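Local coordinates for NAD-dependent dehydrogenase (Rhizobium meliloti, PDB 4Z0P) that reduces glyoxylate and hydroxypyruvate with NADPH as the hydride donor, as a member of the D-2-hydroxyacid dehydrogenase family, at the interface of chains A and B. Coordinates in Å, arbitrary orientation; residue numbers count along the deposited sequence, not the author numbering. Chains: chain A/B, NAD-dependent dehydrogenase.

Contacts 1 and 2 lie about 14 Å apart, measured between the centres of their C-alpha atoms, and belong to one two-fold symmetric interface, so each recurs with the chains exchanged. They are joined along both chains. In chain A, strand 278-280 supplies A:Tyr279 to contact 1 and leads directly into A:Thr281, A:Pro282 and A:His283 of contact 2. Helix 118-126 of both chains lines contact 1; in chain B the loop after it carries B:Trp130 and B:Asp132 to contact 2. Polar and aromatic contacts near the helices thus continue into an apolar seam beside the catalytic residues of the partner.

Contact 1: the interface of chains A and B. Residues chain A 118-119, 279; chain B 118, 122.
A:Arg119 and B:Glu122 approach from opposite directions, each from helix 118-126 of its own chain, and form a salt bridge in a polar and aromatic patch of the two-fold interface, probably that of the family's dimer. The guanidinium NH2 of A:Arg119 donates to the carboxylate OE1 of B:Glu122 at 2.9 Å. The bond is bent, 147° at the hydrogen, and reaches OE1 on its syn side but 28° out of the carboxylate plane. B:Glu122 OE2 is 3.4 Å from the same A:Arg119 NH2, so one nitrogen faces both oxygens unequally. A:Tyr279 CE1 lies 3.4 Å from the guanidinium plane, over one face and toward its rim, which may limit how far the arginine can tilt.

Aromatic contacts gather at B:His118. Its CE1 meets A:Tyr279 CD1 at 3.7 Å, the tyrosine carbon lying in the imidazole plane at the ring edge. The B:Glu122 chain turns at chi2 (-67°), so the glutamate pairs with the arginine while its CG lies against part of one face of B:His118. A:His118 and B:His118 meet edge-to-face, ring centroids 5.6 Å apart.

Within chain A, the phenol OH of A:Tyr279 lies in the imidazole plane of A:His118, 3.5 Å from its CD2.

Contact 2: the interface of chains A and B. Residues chain A 259, 261, 264, 281-283; chain B 130, 132.
This is a largely apolar contact between two copies of the enzyme, probably part of the dimer typical of its family, in which the B:Trp130 indole packs against the active-site wall of chain A. With its CG anti to the backbone N (chi1 179°), the indole extends away from its loop and across A:Pro282. The proline covers one indole face by CH-pi contacts: CA sits 3.4 Å from the centroid of the six-membered ring, and CB lies over the five-membered ring.

Around the indole rim, A:Phe261 CD2 approaches in the indole plane, 3.6 Å from B:Trp130 CZ3. The methylene CG of A:Glu264 touches B:Trp130 CH2 at 3.8 Å, the carboxylate plane turned 42° from the indole. A:His283 adds its CB, 3.8 Å from B:Trp130 CZ2.

A:Glu264 and A:His283 are the catalytic glutamate and histidine of the family. A:His283 ND1 donates to the syn lone pair of A:Glu264 OE1 at 2.7 Å, with the oxygen near the imidazole plane. The other oxygen, OE2, accepts the backbone N of A:Phe261 through its anti lone pair at 2.9 Å, fixing the carboxylate's rotation. Replacing the indole of B:Trp130 with an alanine side chain is likely to leave A:Pro282, A:Phe261 CD2 and A:Glu264 CG without their packing partner, opening a gap beside the glutamate–histidine pair.

Beside the indole, B:Asp132 passes A:Pro282, but its very short approach to the proline carbonyl is doubtful. The tryptophan of one subunit thus packs against the catalytic pair of the other, and may couple the shape of the active site to dimer assembly.

Contact 1: the interface of chains A and B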
# COMPACT_ATOMS: atom_id res chain seq x y z
N HIS A 118 2.24 10.82 2.27
CA HIS A 118 3.61 10.50 1.87
C HIS A 118 4.34 11.70 1.32
O HIS A 118 5.50 11.93 1.68
CB HIS A 118 3.61 9.36 0.87
CG HIS A 118 4.98 9.01 0.40
ND1 HIS A 118 5.90 8.38 1.21
CD2 HIS A 118 5.60 9.19 -0.79
CE1 HIS A 118 7.01 8.18 0.53
NE2 HIS A 118 6.85 8.65 -0.69
N ARG A 119 3.69 12.49 0.46
CA ARG A 119 4.37 13.67 -0.09
C ARG A 119 4.73 14.72 0.97
O ARG A 119 5.82 15.29 0.93
CB ARG A 119 3.64 14.26 -1.30
CG ARG A 119 3.93 13.46 -2.59
CD ARG A 119 5.29 13.78 -3.23
NE ARG A 119 5.60 13.01 -4.45
CZ ARG A 119 5.05 13.23 -5.65
NH1 ARG A 119 4.15 14.19 -5.80
NH2 ARG A 119 5.39 12.51 -6.70
N TYR A 279 1.33 11.87 -8.38
CA TYR A 279 2.18 10.72 -8.65
C TYR A 279 1.99 10.25 -10.07
O TYR A 279 0.88 9.90 -10.46
CB TYR A 279 1.84 9.55 -7.75
CG TYR A 279 2.07 9.80 -6.29
CD1 TYR A 279 3.35 9.82 -5.78
CD2 TYR A 279 1.03 10.09 -5.45
CE1 TYR A 279 3.58 10.03 -4.43
CE2 TYR A 279 1.23 10.34 -4.09
CZ TYR A 279 2.51 10.31 -3.58
OH TYR A 279 2.71 10.52 -2.25
N HIS B 118 8.89 2.42 -6.51
CA HIS B 118 8.42 3.80 -6.44
C HIS B 118 9.53 4.81 -6.59
O HIS B 118 9.38 5.78 -7.35
CB HIS B 118 7.65 4.04 -5.15
CG HIS B 118 7.17 5.44 -5.01
ND1 HIS B 118 6.14 5.94 -5.79
CD2 HIS B 118 7.56 6.45 -4.21
CE1 HIS B 118 5.91 7.19 -5.44
NE2 HIS B 118 6.75 7.53 -4.48
N GLU B 122 9.90 7.62 -9.43
CA GLU B 122 10.03 9.04 -9.06
C GLU B 122 11.28 9.67 -9.67
O GLU B 122 11.23 10.83 -10.09
CB GLU B 122 10.04 9.23 -7.55
CG GLU B 122 8.70 8.93 -6.88
CD GLU B 122 7.64 9.93 -7.27
OE1 GLU B 122 7.88 11.12 -7.06
OE2 GLU B 122 6.60 9.54 -7.83

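Contact 2: the interface of chains A and B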
# COMPACT_ATOMS: atom_id res chain seq x y z
N ASP A 259 -1.81 7.09 -13.76
CA ASP A 259 -1.07 6.07 -14.50
C ASP A 259 -1.29 6.17 -15.99
O ASP A 259 -0.59 5.53 -16.77
CB ASP A 259 -1.51 4.67 -14.06
CG ASP A 259 -0.59 3.57 -14.59
OD1 ASP A 259 0.67 3.63 -14.36
OD2 ASP A 259 -1.13 2.64 -15.25
N PHE A 261 -2.85 8.75 -19.43
CA PHE A 261 -2.86 10.12 -19.92
C PHE A 261 -3.54 10.22 -21.28
O PHE A 261 -3.57 9.26 -22.03
CB PHE A 261 -1.43 10.68 -19.98
CG PHE A 261 -0.79 10.69 -18.64
CD1 PHE A 261 -0.98 11.75 -17.78
CD2 PHE A 261 -0.11 9.56 -18.18
CE1 PHE A 261 -0.44 11.71 -16.50
CE2 PHE A 261 0.44 9.52 -16.90
CZ PHE A 261 0.25 10.59 -16.07
N GLU A 264 -0.19 9.43 -24.68
CA GLU A 264 0.93 8.69 -24.12
C GLU A 264 1.93 8.39 -25.24
O GLU A 264 1.50 8.19 -26.38
CB GLU A 264 0.47 7.36 -23.50
CG GLU A 264 -0.49 7.55 -22.35
CD GLU A 264 -1.03 6.26 -21.76
OE1 GLU A 264 -0.62 5.14 -22.15
OE2 GLU A 264 -1.87 6.37 -20.86
N THR A 281 2.94 7.51 -13.02
CA THR A 281 3.52 6.26 -13.46
C THR A 281 3.22 6.05 -14.93
O THR A 281 2.19 6.52 -15.42
CB THR A 281 3.09 5.05 -12.58
OG1 THR A 281 1.65 5.03 -12.42
CG2 THR A 281 3.80 5.08 -11.23
N PRO A 282 4.14 5.37 -15.65
CA PRO A 282 4.04 5.35 -17.12
C PRO A 282 3.19 4.19 -17.67
O PRO A 282 3.69 3.31 -18.39
CB PRO A 282 5.50 5.25 -17.54
CG PRO A 282 6.12 4.42 -16.43
CD PRO A 282 5.49 4.99 -15.19
N HIS A 283 1.92 4.19 -17.30
CA HIS A 283 0.97 3.17 -17.73
C HIS A 283 1.48 1.76 -17.39
O HIS A 283 1.64 0.88 -18.24
CB HIS A 283 0.62 3.34 -19.19
CG HIS A 283 -0.62 2.62 -19.60
ND1 HIS A 283 -1.41 3.06 -20.64
CD2 HIS A 283 -1.21 1.48 -19.15
CE1 HIS A 283 -2.42 2.24 -20.80
NE2 HIS A 283 -2.33 1.28 -19.91
N TRP B 130 9.48 9.01 -19.51
CA TRP B 130 8.50 7.93 -19.48
C TRP B 130 9.23 6.64 -19.79
O TRP B 130 9.75 6.45 -20.89
CB TRP B 130 7.48 8.19 -20.58
CG TRP B 130 6.37 7.18 -20.77
CD1 TRP B 130 6.44 5.98 -21.45
CD2 TRP B 130 5.03 7.31 -20.32
NE1 TRP B 130 5.21 5.37 -21.45
CE2 TRP B 130 4.32 6.18 -20.78
CE3 TRP B 130 4.35 8.30 -19.57
CZ2 TRP B 130 2.96 5.99 -20.51
CZ3 TRP B 130 2.98 8.11 -19.30
CH2 TRP B 130 2.31 6.98 -19.77
N ASP B 132 8.72 2.36 -18.79
CA ASP B 132 8.15 1.21 -18.09
C ASP B 132 9.27 0.29 -17.65
O ASP B 132 10.18 0.01 -18.44
CB ASP B 132 7.21 0.44 -19.01
CG ASP B 132 6.00 1.26 -19.42
OD1 ASP B 132 5.86 2.36 -18.86
OD2 ASP B 132 5.21 0.83 -20.28